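Local coordinates for possible substrate binding protein of ABC transporter system (Rhodopseudomonas palustris, PDB 3N0X) that probably binds branched-chain amino acids or similar small solutes outside the inner membrane and delivers them to an ABC importer, at residues A[145-150]-A[207-212]; A[153-158]-A[175-180]; A[171-176]-A[194-199]; A[231-236]-A[248-253]. All coordinates share one frame; numbering follows the deposited sequence.

Contact 1: A[145-150]-A[207-212]; sequences ATLAQD and VIWAGG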
loop_
_atom_site.group_PDB
_atom_site.type_symbol
_atom_site.label_atom_id
_atom_site.label_comp_id
_atom_site.label_asym_id
_atom_site.label_seq_id
_atom_site.Cartn_x
_atom_site.Cartn_y
_atom_site.Cartn_z
ATOM N N ALA A 145 20.710 5.850 9.386
ATOM C CA ALA A 145 20.683 4.681 10.241
ATOM C C ALA A 145 19.247 4.203 10.276
ATOM O O ALA A 145 18.307 5.032 10.353
ATOM C CB ALA A 145 21.118 5.022 11.693
ATOM N N THR A 146 19.045 2.894 10.298
ATOM C CA THR A 146 17.686 2.372 10.311
ATOM C C THR A 146 17.331 1.741 11.665
ATOM O O THR A 146 18.169 1.184 12.352
ATOM C CB THR A 146 17.457 1.325 9.178
ATOM O OG1 THR A 146 18.360 0.223 9.327
ATOM C CG2 THR A 146 17.634 1.972 7.724
ATOM N N LEU A 147 16.046 1.827 12.018
ATOM C CA LEU A 147 15.502 1.147 13.188
ATOM C C LEU A 147 14.313 0.338 12.693
ATOM O O LEU A 147 13.417 0.857 12.012
ATOM C CB LEU A 147 15.032 2.136 14.253
ATOM C CG LEU A 147 14.287 1.573 15.472
ATOM C CD1 LEU A 147 15.187 0.605 16.243
ATOM C CD2 LEU A 147 13.802 2.751 16.362
ATOM N N ALA A 148 14.281 -0.929 13.114
ATOM C CA ALA A 148 13.224 -1.858 12.736
ATOM C C ALA A 148 13.032 -2.854 13.855
ATOM O O ALA A 148 13.904 -3.011 14.727
ATOM C CB ALA A 148 13.591 -2.591 11.414
ATOM N N GLN A 149 11.880 -3.516 13.830
ATOM C CA GLN A 149 11.595 -4.661 14.698
ATOM C C GLN A 149 12.291 -5.925 14.162
ATOM O O GLN A 149 12.418 -6.125 12.939
ATOM C CB GLN A 149 10.087 -4.879 14.720
ATOM C CG GLN A 149 9.329 -3.704 15.325
ATOM C CD GLN A 149 7.913 -3.603 14.859
ATOM O OE1 GLN A 149 7.626 -3.494 13.671
ATOM N NE2 GLN A 149 6.983 -3.692 15.820
ATOM N N ASP A 150 12.745 -6.766 15.093
ATOM C CA ASP A 150 13.492 -7.975 14.765
ATOM C C ASP A 150 12.531 -9.102 14.363
ATOM O O ASP A 150 12.336 -10.083 15.099
ATOM C CB ASP A 150 14.344 -8.360 15.982
ATOM C CG ASP A 150 15.407 -9.367 15.671
ATOM O OD1 ASP A 150 15.508 -9.744 14.468
ATOM O OD2 ASP A 150 16.171 -9.743 16.591
ATOM N N VAL A 207 12.785 4.913 10.250
ATOM C CA VAL A 207 12.110 3.909 11.047
ATOM C C VAL A 207 11.095 3.142 10.190
ATOM O O VAL A 207 10.343 3.732 9.370
ATOM C CB VAL A 207 11.404 4.571 12.218
ATOM C CG1 VAL A 207 10.717 3.515 13.130
ATOM C CG2 VAL A 207 12.403 5.391 13.067
ATOM N N ILE A 208 11.059 1.827 10.392
ATOM C CA ILE A 208 10.007 0.999 9.846
ATOM C C ILE A 208 9.421 0.284 11.076
ATOM O O ILE A 208 10.154 -0.331 11.858
ATOM C CB ILE A 208 10.458 0.019 8.727
ATOM C CG1 ILE A 208 9.288 -0.883 8.313
ATOM C CG2 ILE A 208 11.658 -0.809 9.175
ATOM C CD1 ILE A 208 9.569 -1.772 7.103
ATOM N N TRP A 209 8.112 0.365 11.240
ATOM C CA TRP A 209 7.488 -0.168 12.458
ATOM C C TRP A 209 6.028 -0.538 12.159
ATOM O O TRP A 209 5.317 0.215 11.495
ATOM C CB TRP A 209 7.539 0.869 13.587
ATOM C CG TRP A 209 7.492 0.287 14.950
ATOM C CD1 TRP A 209 6.384 0.066 15.727
ATOM C CD2 TRP A 209 8.610 -0.176 15.719
ATOM N NE1 TRP A 209 6.753 -0.471 16.938
ATOM C CE2 TRP A 209 8.111 -0.636 16.966
ATOM C CE3 TRP A 209 9.990 -0.209 15.499
ATOM C CZ2 TRP A 209 8.935 -1.152 17.943
ATOM C CZ3 TRP A 209 10.800 -0.700 16.470
ATOM C CH2 TRP A 209 10.278 -1.189 17.687
ATOM N N ALA A 210 5.584 -1.657 12.706
ATOM C CA ALA A 210 4.173 -2.071 12.607
ATOM C C ALA A 210 3.641 -2.268 14.018
ATOM O O ALA A 210 4.315 -2.787 14.879
ATOM C CB ALA A 210 4.048 -3.373 11.781
ATOM N N GLY A 211 2.410 -1.829 14.273
ATOM C CA GLY A 211 1.802 -2.004 15.590
ATOM C C GLY A 211 2.162 -0.870 16.524
ATOM O O GLY A 211 2.686 0.161 16.095
ATOM N N GLY A 212 1.893 -1.054 17.803
ATOM C CA GLY A 212 2.173 -0.017 18.788
ATOM C C GLY A 212 3.637 0.031 19.151
ATOM O O GLY A 212 4.456 -0.763 18.627
HETATM O O HOH W 1 9.728 -3.122 11.934
#
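In the parallel sheet of one lobe, Leu147 and Val207 form a beta bridge between neighbouring strands. Ile208 N gives Leu147 O a hydrogen bond of 3.0 Å. Val207 CA adds a CA-H...O contact to the same oxygen. Ala148 CB presses on Ile208 CG2 at 3.5 Å, closer than usual for two carbons. Regular pairing then gives way to the side chain of Gln149. Its amide grips the backbone of one residue twice: Ala210 N donates to Gln149 OE1 at 2.9 Å, and Gln149 NE2 donates to Ala210 O at 3.0 Å. In type I periplasmic binding folds, loops at the C-terminal ends of the parallel strands face the interlobe cleft, and 208-212 is probably one of them. One face of the Trp209 ring is covered by Gln149, whose CG sits over the six-membered ring, 3.3 Å from the centroid, and whose amide stacks on the indole with planes 18° apart. Trp209 NE1 donates to Gly212 O at 2.9 Å, in the ring plane, which fixes the ring's rotation. An alanine at Trp209 would probably leave the Gln149 amide without its stacking surface and Gly212 O without its indole donor. Water 1 joins Gln149 N, Gln149 OE1 and Ile208 O.

Contact 2: A[153-158]-A[175-180]; sequences FGRDGV and EEYVPT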
loop_
_atom_site.group_PDB
_atom_site.type_symbol
_atom_site.label_atom_id
_atom_site.label_comp_id
_atom_site.label_asym_id
_atom_site.label_seq_id
_atom_site.Cartn_x
_atom_site.Cartn_y
_atom_site.Cartn_z
ATOM N N PHE A 153 8.986 -8.791 8.694
ATOM C CA PHE A 153 8.516 -7.514 8.146
ATOM C C PHE A 153 9.588 -6.435 8.237
ATOM O O PHE A 153 9.875 -5.708 7.248
ATOM C CB PHE A 153 7.249 -7.033 8.850
ATOM C CG PHE A 153 6.768 -5.649 8.380
ATOM C CD1 PHE A 153 6.137 -5.527 7.170
ATOM C CD2 PHE A 153 6.945 -4.523 9.168
ATOM C CE1 PHE A 153 5.704 -4.273 6.700
ATOM C CE2 PHE A 153 6.507 -3.244 8.726
ATOM C CZ PHE A 153 5.876 -3.143 7.467
ATOM N N GLY A 154 10.181 -6.319 9.410
ATOM C CA GLY A 154 11.213 -5.309 9.648
ATOM C C GLY A 154 12.481 -5.597 8.858
ATOM O O GLY A 154 13.059 -4.707 8.203
ATOM N N ARG A 155 12.962 -6.838 8.954
ATOM C CA ARG A 155 14.189 -7.208 8.254
ATOM C C ARG A 155 14.070 -7.139 6.744
ATOM O O ARG A 155 14.962 -6.640 6.087
ATOM C CB ARG A 155 14.651 -8.584 8.691
ATOM C CG ARG A 155 15.038 -8.567 10.149
ATOM C CD ARG A 155 16.040 -9.584 10.454
ATOM N NE ARG A 155 16.552 -9.478 11.816
ATOM C CZ ARG A 155 17.822 -9.261 12.150
ATOM N NH1 ARG A 155 18.773 -9.071 11.231
ATOM N NH2 ARG A 155 18.156 -9.242 13.424
ATOM N N ASP A 156 12.952 -7.615 6.199
ATOM C CA ASP A 156 12.778 -7.616 4.774
ATOM C C ASP A 156 12.565 -6.179 4.278
ATOM O O ASP A 156 13.021 -5.818 3.189
ATOM C CB ASP A 156 11.618 -8.488 4.366
ATOM C CG ASP A 156 11.834 -9.977 4.680
ATOM O OD1 ASP A 156 12.970 -10.401 5.021
ATOM O OD2 ASP A 156 10.830 -10.729 4.625
ATOM N N GLY A 157 11.899 -5.347 5.083
ATOM C CA GLY A 157 11.685 -3.940 4.706
ATOM C C GLY A 157 13.009 -3.207 4.651
ATOM O O GLY A 157 13.308 -2.489 3.695
ATOM N N VAL A 158 13.835 -3.384 5.675
ATOM C CA VAL A 158 15.150 -2.722 5.655
ATOM C C VAL A 158 16.016 -3.279 4.543
ATOM O O VAL A 158 16.720 -2.525 3.878
ATOM C CB VAL A 158 15.861 -2.769 7.008
ATOM C CG1 VAL A 158 17.340 -2.250 6.878
ATOM C CG2 VAL A 158 15.102 -1.974 8.074
ATOM N N GLU A 175 22.305 -0.491 11.089
ATOM C CA GLU A 175 20.956 -1.069 11.145
ATOM C C GLU A 175 20.748 -1.618 12.533
ATOM O O GLU A 175 21.588 -2.393 13.034
ATOM C CB GLU A 175 20.808 -2.198 10.128
ATOM C CG GLU A 175 21.065 -1.883 8.693
ATOM C CD GLU A 175 21.235 -3.144 7.865
ATOM O OE1 GLU A 175 20.394 -4.091 7.933
ATOM O OE2 GLU A 175 22.284 -3.226 7.187
ATOM N N GLU A 176 19.697 -1.158 13.204
ATOM C CA GLU A 176 19.342 -1.672 14.511
ATOM C C GLU A 176 18.036 -2.448 14.412
ATOM O O GLU A 176 17.031 -1.949 13.843
ATOM C CB GLU A 176 19.194 -0.528 15.524
ATOM C CG GLU A 176 20.484 0.101 15.890
ATOM C CD GLU A 176 21.247 -0.737 16.935
ATOM O OE1 GLU A 176 20.639 -1.667 17.563
ATOM O OE2 GLU A 176 22.421 -0.429 17.191
ATOM N N TYR A 177 18.024 -3.635 15.019
ATOM C CA TYR A 177 16.831 -4.496 15.090
ATOM C C TYR A 177 16.549 -4.809 16.538
ATOM O O TYR A 177 17.413 -5.330 17.219
ATOM C CB TYR A 177 17.030 -5.793 14.297
ATOM C CG TYR A 177 17.290 -5.563 12.843
ATOM C CD1 TYR A 177 16.258 -5.271 11.967
ATOM C CD2 TYR A 177 18.600 -5.551 12.345
ATOM C CE1 TYR A 177 16.495 -5.019 10.630
ATOM C CE2 TYR A 177 18.857 -5.255 10.999
ATOM C CZ TYR A 177 17.793 -5.000 10.151
ATOM O OH TYR A 177 18.029 -4.708 8.800
ATOM N N VAL A 178 15.357 -4.460 16.997
ATOM C CA VAL A 178 15.011 -4.636 18.409
ATOM C C VAL A 178 13.786 -5.518 18.515
ATOM O O VAL A 178 13.042 -5.689 17.545
ATOM C CB VAL A 178 14.772 -3.264 19.103
ATOM C CG1 VAL A 178 16.031 -2.394 18.978
ATOM C CG2 VAL A 178 13.554 -2.553 18.535
ATOM N N PRO A 179 13.587 -6.097 19.701
ATOM C CA PRO A 179 12.427 -6.972 19.841
ATOM C C PRO A 179 11.128 -6.288 19.434
ATOM O O PRO A 179 10.929 -5.077 19.638
ATOM C CB PRO A 179 12.484 -7.367 21.320
ATOM C CG PRO A 179 13.921 -7.321 21.680
ATOM C CD PRO A 179 14.503 -6.174 20.838
ATOM N N THR A 180 10.232 -7.050 18.821
ATOM C CA THR A 180 8.980 -6.509 18.298
ATOM C C THR A 180 8.174 -5.754 19.340
ATOM O O THR A 180 7.474 -4.819 19.005
ATOM C CB THR A 180 8.045 -7.612 17.746
ATOM O OG1 THR A 180 7.932 -8.664 18.718
ATOM C CG2 THR A 180 8.569 -8.159 16.417
HETATM O O HOH W 2 17.559 -6.770 6.870
#
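Arg155 and Tyr177 each hold CG anti to the carbonyl carbon (chi1 -65° in Arg155). The arginine chain then runs extended to NE, and chi4 of -119° turns CZ, so that the guanidinium lies over one face of the tyrosine ring. The two groups form a cation-pi stack, centres 4.0 Å apart and planes at 18°. Arg155 NH1 lies over the face, offset toward the rim, 3.7 Å from Tyr177 CD2, while NH2 reaches back over CB and CG. Arg155 NE forms a salt bridge with Asp150, so the stacked cation is held from the strand end as well. Val158 meets the tyrosine tip to tip, its CG1 3.2 Å from Tyr177 OH. The helix 152-165 belongs to a beta-alpha-beta crossover between strands 142-149 and 171-178. It runs antiparallel to the second strand, with segment axes 9.9 Å apart. Tyr177 OH donates to Glu175 OE1 at 2.6 Å, using the anti lone pair of that oxygen. Water 2 donates to Tyr177 OH and to Arg155 O. Glu175 OE2 pairs with Lys162. The hydroxyl is thus both donor and acceptor, which should fix its hydrogen, and the arginine charge probably gains from the electron-rich ring face.

Contact 3: A[171-176]-A[194-199]; sequences TLATEE and DALKDK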
loop_
_atom_site.group_PDB
_atom_site.type_symbol
_atom_site.label_atom_id
_atom_site.label_comp_id
_atom_site.label_asym_id
_atom_site.label_seq_id
_atom_site.Cartn_x
_atom_site.Cartn_y
_atom_site.Cartn_z
ATOM N N THR A 171 24.556 7.044 2.208
ATOM C CA THR A 171 25.316 5.999 2.916
ATOM C C THR A 171 24.434 5.463 4.039
ATOM O O THR A 171 23.761 6.243 4.719
ATOM C CB THR A 171 26.625 6.593 3.496
ATOM O OG1 THR A 171 27.445 7.032 2.400
ATOM C CG2 THR A 171 27.403 5.579 4.314
ATOM N N LEU A 172 24.462 4.152 4.241
ATOM C CA LEU A 172 23.807 3.506 5.378
ATOM C C LEU A 172 24.854 3.217 6.429
ATOM O O LEU A 172 25.727 2.380 6.225
ATOM C CB LEU A 172 23.115 2.211 4.944
ATOM C CG LEU A 172 22.463 1.366 6.047
ATOM C CD1 LEU A 172 21.320 2.148 6.677
ATOM C CD2 LEU A 172 21.998 -0.013 5.522
ATOM N N ALA A 173 24.774 3.897 7.565
ATOM C CA ALA A 173 25.782 3.772 8.615
ATOM C C ALA A 173 25.577 2.552 9.507
ATOM O O ALA A 173 26.538 1.923 9.958
ATOM C CB ALA A 173 25.749 5.005 9.490
ATOM N N THR A 174 24.324 2.252 9.832
ATOM C CA THR A 174 24.040 1.148 10.794
ATOM C C THR A 174 22.588 0.750 10.684
ATOM O O THR A 174 21.764 1.540 10.199
ATOM C CB THR A 174 24.362 1.513 12.256
ATOM O OG1 THR A 174 24.411 0.305 13.028
ATOM C CG2 THR A 174 23.334 2.502 12.878
ATOM N N GLU A 175 22.305 -0.491 11.089
ATOM C CA GLU A 175 20.956 -1.069 11.145
ATOM C C GLU A 175 20.748 -1.618 12.533
ATOM O O GLU A 175 21.588 -2.393 13.034
ATOM C CB GLU A 175 20.808 -2.198 10.128
ATOM C CG GLU A 175 21.065 -1.883 8.693
ATOM C CD GLU A 175 21.235 -3.144 7.865
ATOM O OE1 GLU A 175 20.394 -4.091 7.933
ATOM O OE2 GLU A 175 22.284 -3.226 7.187
ATOM N N GLU A 176 19.697 -1.158 13.204
ATOM C CA GLU A 176 19.342 -1.672 14.511
ATOM C C GLU A 176 18.036 -2.448 14.412
ATOM O O GLU A 176 17.031 -1.949 13.843
ATOM C CB GLU A 176 19.194 -0.528 15.524
ATOM C CG GLU A 176 20.484 0.101 15.890
ATOM C CD GLU A 176 21.247 -0.737 16.935
ATOM O OE1 GLU A 176 20.639 -1.667 17.563
ATOM O OE2 GLU A 176 22.421 -0.429 17.191
ATOM N N ASP A 194 24.639 7.951 18.422
ATOM C CA ASP A 194 26.109 7.829 18.417
ATOM C C ASP A 194 26.666 7.409 17.054
ATOM O O ASP A 194 27.751 7.869 16.649
ATOM C CB ASP A 194 26.606 6.894 19.515
ATOM C CG ASP A 194 26.413 7.486 20.908
ATOM O OD1 ASP A 194 26.104 8.707 21.054
ATOM O OD2 ASP A 194 26.547 6.710 21.875
ATOM N N ALA A 195 25.906 6.597 16.317
ATOM C CA ALA A 195 26.276 6.187 14.970
ATOM C C ALA A 195 26.242 7.304 13.909
ATOM O O ALA A 195 26.810 7.148 12.825
ATOM C CB ALA A 195 25.370 5.028 14.495
ATOM N N LEU A 196 25.513 8.382 14.185
ATOM C CA LEU A 196 25.360 9.458 13.246
ATOM C C LEU A 196 25.966 10.813 13.648
ATOM O O LEU A 196 26.227 11.632 12.770
ATOM C CB LEU A 196 23.881 9.661 12.978
ATOM C CG LEU A 196 23.142 8.570 12.243
ATOM C CD1 LEU A 196 21.610 8.959 12.251
ATOM C CD2 LEU A 196 23.652 8.329 10.806
ATOM N N LYS A 197 26.092 11.073 14.945
ATOM C CA LYS A 197 26.354 12.421 15.415
ATOM C C LYS A 197 27.625 13.087 14.894
ATOM O O LYS A 197 27.690 14.315 14.869
ATOM C CB LYS A 197 26.336 12.497 16.937
ATOM C CG LYS A 197 27.462 11.723 17.619
ATOM C CD LYS A 197 27.275 11.808 19.094
ATOM C CE LYS A 197 28.278 10.946 19.817
ATOM N NZ LYS A 197 27.977 11.013 21.310
ATOM N N ASP A 198 28.622 12.296 14.518
ATOM C CA ASP A 198 29.882 12.868 14.048
ATOM C C ASP A 198 30.000 12.901 12.527
ATOM O O ASP A 198 31.028 13.339 12.016
ATOM C CB ASP A 198 31.065 12.126 14.660
ATOM C CG ASP A 198 31.197 12.363 16.153
ATOM O OD1 ASP A 198 30.842 13.470 16.649
ATOM O OD2 ASP A 198 31.675 11.436 16.857
ATOM N N LYS A 199 28.943 12.524 11.811
ATOM C CA LYS A 199 28.996 12.476 10.359
ATOM C C LYS A 199 28.819 13.880 9.797
ATOM O O LYS A 199 28.077 14.715 10.367
ATOM C CB LYS A 199 27.852 11.607 9.809
ATOM C CG LYS A 199 27.819 10.153 10.268
ATOM C CD LYS A 199 28.930 9.299 9.740
ATOM C CE LYS A 199 28.832 7.883 10.350
ATOM N NZ LYS A 199 30.025 7.040 10.074
#
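Ala173 loses the most surface here, followed by Ala195 and Thr174. Ala173 CB points at the last turn of helix 186-196 and the chain just after it. It lies 4.1 Å from Leu196 CD2 and at the same distance from Ala195 O. Lys199, at the end of 194-199, brings its CE to 4.3 Å from Ala173 CB, so aliphatic carbon is what it adds to the contact. Thr174 makes the tightest touch, with CG2 3.6 Å from Ala195 CB. Its OG1 is anti to the backbone N (chi1 -164°), which puts CG2 between the backbone N and the carbonyl carbon and turns the methyl to the alanine. Two successive strand residues therefore face the helix. In a regular strand they would face opposite ways. The backbone of Ala173 explains this, for its psi of -39° is far from a strand value. The small side chains let the backbones come close, and CA of Ala173 is 6.8 Å from CA of Ala195. From Leu196 to Lys199 the chain makes a type I beta turn, closed by a hydrogen bond from Lys199 N to Leu196 O of 3.0 Å. That turn brings Lys199 back toward the strand. The contact is a surface one that packs helix 186-196 against edge strand 171-178. Thr143 and Ala145 of the neighbouring strand 142-149 extend it inward, while Leu172 and Glu175 turn to helix 152-165.

Contact 4: A[231-236]-A[248-253]; sequences LSTGGN and PGMEGA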
loop_
_atom_site.group_PDB
_atom_site.type_symbol
_atom_site.label_atom_id
_atom_site.label_comp_id
_atom_site.label_asym_id
_atom_site.label_seq_id
_atom_site.Cartn_x
_atom_site.Cartn_y
_atom_site.Cartn_z
ATOM N N LEU A 231 14.463 12.648 11.921
ATOM C CA LEU A 231 13.756 11.376 11.887
ATOM C C LEU A 231 12.954 11.293 10.611
ATOM O O LEU A 231 12.555 12.314 10.057
ATOM C CB LEU A 231 12.782 11.256 13.051
ATOM C CG LEU A 231 13.329 11.350 14.476
ATOM C CD1 LEU A 231 12.178 11.125 15.511
ATOM C CD2 LEU A 231 14.531 10.398 14.719
ATOM N N SER A 232 12.770 10.081 10.112
ATOM C CA SER A 232 12.007 9.807 8.901
ATOM C C SER A 232 11.271 8.492 9.050
ATOM O O SER A 232 11.748 7.558 9.685
ATOM C CB SER A 232 12.927 9.789 7.665
ATOM O OG SER A 232 12.273 9.486 6.421
ATOM N N THR A 233 10.079 8.414 8.461
ATOM C CA THR A 233 9.357 7.165 8.382
ATOM C C THR A 233 8.365 7.267 7.209
ATOM O O THR A 233 8.127 8.371 6.645
ATOM C CB THR A 233 8.665 6.822 9.712
ATOM O OG1 THR A 233 8.248 5.459 9.718
ATOM C CG2 THR A 233 7.463 7.762 9.961
ATOM N N GLY A 234 7.761 6.147 6.846
ATOM C CA GLY A 234 6.740 6.152 5.789
ATOM C C GLY A 234 5.441 6.819 6.208
ATOM O O GLY A 234 5.178 7.060 7.393
ATOM N N GLY A 235 4.592 7.049 5.219
ATOM C CA GLY A 235 3.283 7.642 5.467
ATOM C C GLY A 235 2.337 6.634 6.062
ATOM O O GLY A 235 2.707 5.482 6.323
ATOM N N ASN A 236 1.105 7.051 6.248
ATOM C CA ASN A 236 0.140 6.176 6.904
ATOM C C ASN A 236 -1.256 6.719 6.678
ATOM O O ASN A 236 -1.448 7.758 6.081
ATOM C CB ASN A 236 0.430 6.027 8.427
ATOM C CG ASN A 236 0.135 4.647 8.941
ATOM O OD1 ASN A 236 -0.813 3.978 8.509
ATOM N ND2 ASN A 236 1.018 4.164 9.835
ATOM N N PRO A 248 6.988 18.011 12.821
ATOM C CA PRO A 248 6.951 18.966 11.734
ATOM C C PRO A 248 8.183 18.867 10.831
ATOM O O PRO A 248 9.304 18.764 11.323
ATOM C CB PRO A 248 6.893 20.320 12.457
ATOM C CG PRO A 248 7.420 20.039 13.800
ATOM C CD PRO A 248 6.941 18.690 14.130
ATOM N N GLY A 249 7.968 18.870 9.521
ATOM C CA GLY A 249 9.046 18.869 8.555
ATOM C C GLY A 249 9.576 17.475 8.230
ATOM O O GLY A 249 10.440 17.347 7.370
HETATM N N MSE A 250 9.072 16.451 8.916
HETATM C CA MSE A 250 9.514 15.086 8.653
HETATM C C MSE A 250 9.223 14.736 7.203
HETATM O O MSE A 250 8.135 15.029 6.672
HETATM C CB MSE A 250 8.830 14.069 9.556
HETATM C CG MSE A 250 9.344 12.649 9.324
HETATM SE SE MSE A 250 8.839 11.438 10.723
HETATM C CE MSE A 250 7.060 11.502 10.438
ATOM N N GLU A 251 10.176 14.053 6.568
ATOM C CA GLU A 251 9.953 13.562 5.237
ATOM C C GLU A 251 10.000 12.044 5.171
ATOM O O GLU A 251 10.628 11.381 5.972
ATOM C CB GLU A 251 10.992 14.113 4.273
ATOM C CG GLU A 251 10.955 15.636 4.173
ATOM C CD GLU A 251 11.878 16.255 3.137
ATOM O OE1 GLU A 251 12.451 15.535 2.267
ATOM O OE2 GLU A 251 12.010 17.505 3.214
ATOM N N GLY A 252 9.372 11.521 4.139
ATOM C CA GLY A 252 9.281 10.119 3.866
ATOM C C GLY A 252 8.543 9.908 2.580
ATOM O O GLY A 252 8.289 10.880 1.826
ATOM N N ALA A 253 8.108 8.664 2.362
ATOM C CA ALA A 253 7.235 8.376 1.243
ATOM C C ALA A 253 5.985 7.665 1.676
ATOM O O ALA A 253 5.985 6.943 2.664
ATOM C CB ALA A 253 7.967 7.529 0.189
HETATM O O HOH W 3 12.837 13.770 7.761
#
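The flat groups that meet here are peptide carbonyls. That of Glu251 takes the hydroxyl of Ser232 22° out of its plane. That of Ala253 takes Gly235 N from above its plane, 40° out of it. They join edge strand 229-233 of the parallel sheet and the loop after it, in one lobe of the periplasmic binding fold, to strand 251-254, which also pairs with strand 335-345. The two short segments run nearly parallel, with axes 5.4 Å apart. Ser232 OG is anti to the backbone N (chi1 178°) and donates to Glu251 O over a short 2.5 Å. An alanine at Ser232 would probably leave Glu251 O without this donor and weaken the tie between the strands. Further along, Gly235 N donates to Ala253 O at 2.9 Å, and Gly234 CA lies close to the same oxygen. Thr233 N and O are buried here and find no conventional partner, although Gly252 CA points a hydrogen at Thr233 O from 3.5 Å. Thr233 OG1 hydrogen-bonds to Val207 O. Met250, a selenomethionine, crosses Thr233 obliquely; in one of its two conformers, so with some doubt, CG is 3.3 Å from Leu231 O, and CE is 3.8 Å from Thr233 CG2. The carboxylate of Glu251 leaves the contact for His341 and Lys343. A glycerol, probably from the crystallisation liquor, is hydrogen-bonded to Leu231 N. Water 3 donates to Leu231 O at 2.7 Å and accepts from Glu251 N.

In the fold
From the N terminus, the first of these segments to arrive is 145-150, in strand 142-149. Contact 1 closes its loop only at 207-212, so contacts 2 and 3 nest inside it. Contact 2 opens on helix 152-165 and closes on strand 171-178. Contact 3 opens on that same strand, sharing Glu175 and Glu176, and closes at the end of helix 186-196. Contact 4 follows in series, from 231-236 to 248-253. Contacts 1 and 4 meet where Val207 N meets Ser232 O and Val207 O meets Thr233 OG1. Together the contacts pack helices 152-165 and 186-196, and the loop after strand 202-207, on the four-stranded parallel sheet and join its edge strand 229-233 to strand 251-254.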